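Local structure of aminotransferase (3IF2) at residues Phe272-Ser275 and Lys276-Leu279; Ala313-Ala316 and Thr317-Ala321. The protein probably transfers amino groups between amino acids and keto acids using pyridoxal 5'-phosphate, perhaps as a valine-pyruvate transaminase. All coordinates share one frame; numbering follows the deposited sequence.

Interaction 1: residues Phe272-Ser275 and Lys276-Leu279; sequences FSLS and KIGL. With PLP (pyridoxal-5'-phosphate), chain C.
Ser275 OG is gripped by the cofactor and by a water that ties it to Leu279: it donates to PLP O3P at 2.6 Å and accepts from water 2, which also donates to Leu279 O. Ser273 OG takes a second phosphate oxygen, O2P of PLP, at 2.5 Å, and accepts a nearly straight bond (166°) from Ser275 N, an ST turn that fixes the hydroxyl. Ser273 turns OG to the far side from its backbone N (chi1 -175°), which brings it to the phosphate next to Ser275. Lys276, its chain bent at chi2 and chi4, brings NZ to 2.7 Å from PLP O4A. The cofactor is modelled as the free aldehyde, with C4A 3.0 Å from NZ, a placing consistent with Lys276 being the lysine that forms the Schiff base in fold type I aminotransferases. Ser275 and Lys276 are the first two residues of a type I turn that runs on to Gly278. Gly278 N bonds Ser275 O from above the carbonyl plane, whereas Leu279 N meets Leu274 O at 3.0 Å with only a small tilt. Gly278 has a positive phi (122°), at which any side chain would collide with Ile277 O. Leu274 and Ile277 run side by side, CD2 to CD1 3.8 Å. Arg283, Asn217 and Asp245 of the same chain, and Tyr79 of the second subunit, also hydrogen-bond to PLP. Residues 272-273 end strand 268-273, paired with strand 285-288; from the following loop Leu274 and Leu279 pack on helix 311-321, and Ile277 on Ile325 and Ile333 of helix 324-351.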
loop_
_atom_site.group_PDB
_atom_site.type_symbol
_atom_site.label_atom_id
_atom_site.label_comp_id
_atom_site.label_asym_id
_atom_site.label_seq_id
_atom_site.Cartn_x
_atom_site.Cartn_y
_atom_site.Cartn_z
ATOM N N PHE A 272 11.362 -8.885 6.010
ATOM C CA PHE A 272 12.469 -7.927 5.939
ATOM C C PHE A 272 11.903 -6.619 5.416
ATOM O O PHE A 272 10.746 -6.545 4.986
ATOM C CB PHE A 272 13.591 -8.391 5.017
ATOM C CG PHE A 272 14.067 -9.785 5.279
ATOM C CD1 PHE A 272 13.390 -10.870 4.722
ATOM C CD2 PHE A 272 15.208 -10.019 6.061
ATOM C CE1 PHE A 272 13.825 -12.168 4.949
ATOM C CE2 PHE A 272 15.659 -11.316 6.291
ATOM C CZ PHE A 272 14.970 -12.397 5.729
ATOM N N SER A 273 12.728 -5.586 5.466
ATOM C CA SER A 273 12.350 -4.258 5.000
ATOM C C SER A 273 13.579 -3.492 4.521
ATOM O O SER A 273 14.696 -3.773 4.975
ATOM C CB SER A 273 11.705 -3.494 6.144
ATOM O OG SER A 273 11.218 -2.242 5.738
ATOM N N LEU A 274 13.348 -2.559 3.588
ATOM C CA LEU A 274 14.373 -1.615 3.114
ATOM C C LEU A 274 14.311 -0.288 3.899
ATOM O O LEU A 274 15.127 0.607 3.669
ATOM C CB LEU A 274 14.226 -1.339 1.613
ATOM C CG LEU A 274 14.401 -2.487 0.620
ATOM C CD1 LEU A 274 14.324 -1.932 -0.838
ATOM C CD2 LEU A 274 15.714 -3.200 0.874
ATOM N N SER A 275 13.372 -0.165 4.837
ATOM C CA SER A 275 13.207 1.075 5.614
ATOM C C SER A 275 14.396 1.400 6.516
ATOM O O SER A 275 14.919 2.521 6.497
ATOM C CB SER A 275 11.928 1.012 6.451
ATOM O OG SER A 275 10.812 0.855 5.616
ATOM N N LYS A 276 14.872 0.395 7.228
ATOM C CA LYS A 276 15.930 0.617 8.217
ATOM C C LYS A 276 17.352 0.542 7.690
ATOM O O LYS A 276 18.292 0.769 8.449
ATOM C CB LYS A 276 15.647 -0.228 9.461
ATOM C CG LYS A 276 14.159 -0.100 9.977
ATOM C CD LYS A 276 13.744 1.327 10.411
ATOM C CE LYS A 276 12.240 1.464 10.633
ATOM N NZ LYS A 276 11.668 0.330 11.392
ATOM N N ILE A 277 17.517 0.248 6.391
ATOM C CA ILE A 277 18.809 0.408 5.732
ATOM C C ILE A 277 18.925 1.865 5.280
ATOM O O ILE A 277 20.005 2.269 4.874
ATOM C CB ILE A 277 19.113 -0.610 4.550
ATOM C CG1 ILE A 277 18.283 -0.372 3.275
ATOM C CG2 ILE A 277 18.892 -2.024 5.022
ATOM C CD1 ILE A 277 18.714 -1.250 2.084
ATOM N N GLY A 278 17.812 2.616 5.320
ATOM C CA GLY A 278 17.737 4.028 4.953
ATOM C C GLY A 278 16.762 4.427 3.848
ATOM O O GLY A 278 16.838 5.559 3.401
ATOM N N LEU A 279 15.844 3.544 3.415
ATOM C CA LEU A 279 14.867 3.845 2.329
ATOM C C LEU A 279 13.390 3.732 2.764
ATOM O O LEU A 279 12.561 3.174 2.016
ATOM C CB LEU A 279 15.126 2.932 1.123
ATOM C CG LEU A 279 16.521 2.942 0.488
ATOM C CD1 LEU A 279 16.678 1.779 -0.505
ATOM C CD2 LEU A 279 16.810 4.297 -0.164
HETATM N N1 PLP C . 9.047 -3.838 12.328
HETATM C C2 PLP C . 9.558 -3.108 13.380
HETATM C C2A PLP C . 10.117 -3.864 14.543
HETATM C C3 PLP C . 9.554 -1.696 13.323
HETATM O O3 PLP C . 10.055 -0.931 14.343
HETATM C C4 PLP C . 9.001 -1.038 12.199
HETATM C C4A PLP C . 8.772 0.465 12.313
HETATM O O4A PLP C . 9.120 1.244 11.417
HETATM C C5 PLP C . 8.472 -1.825 11.122
HETATM C C6 PLP C . 8.516 -3.228 11.225
HETATM C C5A PLP C . 7.809 -1.214 9.871
HETATM O O4P PLP C . 8.718 -0.905 8.835
HETATM P P PLP C . 8.198 -0.565 7.356
HETATM O O1P PLP C . 6.721 -0.604 7.046
HETATM O O2P PLP C . 8.887 -1.620 6.558
HETATM O O3P PLP C . 8.697 0.797 7.079
HETATM O O HOH W 1 14.795 -2.512 7.288
HETATM O O HOH W 2 10.837 0.942 2.796
#

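Interaction 2: residues Ala313-Ala316 and Thr317-Ala321; sequences AAIA and TPLVA
The carbonyl plane of Ala313 has a donor from Thr317 on each face: the backbone N, 2.9 Å from Ala313 O and tilted 21°, approaches from one, while OG1, 2.6 Å from the same oxygen and 44° out of the plane, comes from the other. OG1 gets there because it is anti to the carbonyl carbon of Thr317 (chi1 -65°), folding back along the helix. Replacing Thr317 by a valine removes this hydroxyl, which would probably leave Ala313 O with just the backbone bond from this residue. Ile315 O sits to one face of the Pro318 ring, 3.4 Å from CD, and Ala314 O lies close to the ring plane at the CD edge. Pro318 has no N-H to give to Ala314 O, so one helical bond is missing and helix 311-321 is kinked, a proline kink. Regular bonding resumes with Val320 N to Ala316 O at 2.9 Å, nearly straight on to the carbonyl, and Val320 CG2 sits 3.3 Å from that oxygen. Leu319 CD1 rests loosely on Ile315 CG2, 4.4 Å away. Phe88 of helix 86-100 covers Ala313, Ala316 and Thr317, Thr55 of helix 46-60 meets Pro318 and Leu319, and Ile325 of helix 324-351 packs on Leu319 and Val320.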
loop_
_atom_site.group_PDB
_atom_site.type_symbol
_atom_site.label_atom_id
_atom_site.label_comp_id
_atom_site.label_asym_id
_atom_site.label_seq_id
_atom_site.Cartn_x
_atom_site.Cartn_y
_atom_site.Cartn_z
ATOM N N ALA A 313 12.810 -1.389 -4.749
ATOM C CA ALA A 313 13.337 -2.558 -5.463
ATOM C C ALA A 313 14.386 -2.154 -6.507
ATOM O O ALA A 313 15.427 -2.773 -6.605
ATOM C CB ALA A 313 12.185 -3.331 -6.154
ATOM N N ALA A 314 14.094 -1.103 -7.267
ATOM C CA ALA A 314 14.987 -0.630 -8.325
ATOM C C ALA A 314 16.352 -0.224 -7.764
ATOM O O ALA A 314 17.372 -0.621 -8.317
ATOM C CB ALA A 314 14.346 0.493 -9.118
ATOM N N ILE A 315 16.368 0.522 -6.659
ATOM C CA ILE A 315 17.635 0.914 -6.019
ATOM C C ILE A 315 18.367 -0.302 -5.457
ATOM O O ILE A 315 19.568 -0.459 -5.701
ATOM C CB ILE A 315 17.480 1.977 -4.853
ATOM C CG1 ILE A 315 17.565 3.411 -5.348
ATOM C CG2 ILE A 315 18.664 1.910 -3.872
ATOM C CD1 ILE A 315 16.659 3.724 -6.383
ATOM N N ALA A 316 17.639 -1.138 -4.722
ATOM C CA ALA A 316 18.231 -2.241 -3.963
ATOM C C ALA A 316 18.704 -3.427 -4.778
ATOM O O ALA A 316 19.634 -4.122 -4.341
ATOM C CB ALA A 316 17.273 -2.701 -2.870
ATOM N N THR A 317 18.098 -3.645 -5.951
ATOM C CA THR A 317 18.429 -4.796 -6.826
ATOM C C THR A 317 19.941 -4.967 -7.096
ATOM O O THR A 317 20.466 -6.025 -6.785
ATOM C CB THR A 317 17.573 -4.796 -8.136
ATOM O OG1 THR A 317 16.199 -4.996 -7.790
ATOM C CG2 THR A 317 18.005 -5.879 -9.127
ATOM N N PRO A 318 20.636 -3.927 -7.627
ATOM C CA PRO A 318 22.067 -4.072 -7.860
ATOM C C PRO A 318 22.905 -4.216 -6.592
ATOM O O PRO A 318 23.915 -4.908 -6.634
ATOM C CB PRO A 318 22.443 -2.794 -8.641
ATOM C CG PRO A 318 21.373 -1.826 -8.336
ATOM C CD PRO A 318 20.138 -2.674 -8.224
ATOM N N LEU A 319 22.489 -3.587 -5.494
ATOM C CA LEU A 319 23.204 -3.685 -4.210
ATOM C C LEU A 319 23.039 -5.091 -3.571
ATOM O O LEU A 319 23.874 -5.492 -2.738
ATOM C CB LEU A 319 22.776 -2.567 -3.230
ATOM C CG LEU A 319 22.802 -1.104 -3.725
ATOM C CD1 LEU A 319 22.324 -0.138 -2.654
ATOM C CD2 LEU A 319 24.168 -0.685 -4.208
ATOM N N VAL A 320 21.963 -5.814 -3.929
ATOM C CA VAL A 320 21.745 -7.218 -3.485
ATOM C C VAL A 320 22.612 -8.131 -4.373
ATOM O O VAL A 320 23.353 -8.986 -3.854
ATOM C CB VAL A 320 20.229 -7.635 -3.546
ATOM C CG1 VAL A 320 20.049 -9.125 -3.373
ATOM C CG2 VAL A 320 19.428 -6.882 -2.527
ATOM N N ALA A 321 22.540 -7.918 -5.694
ATOM C CA ALA A 321 23.331 -8.676 -6.688
ATOM C C ALA A 321 24.817 -8.748 -6.375
ATOM O O ALA A 321 25.424 -9.818 -6.523
ATOM C CB ALA A 321 23.136 -8.125 -8.106
#

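Interaction 1 lies deep, its centre about 10 Å from the centre of the chain, and is wholly buried; interaction 2, its centre about 22 Å from that point, has a buried side and a partly exposed one at Ala314, Thr317 and Pro318. The loop at 272-279 is polar where it faces the cofactor and apolar behind, whereas in 313-321 the polar bonds are those of the helix backbone plus one threonine hydroxyl, beside apolar side chains that pack on other helices. Leu274 CD1 joins the two by packing on Ala316 CB at 3.7 Å, and Leu279 CD1 on Ile315 CG2 at 3.9 Å. Helix 324-351 packs against both, so the same element borders the cofactor loop and the kinked helix.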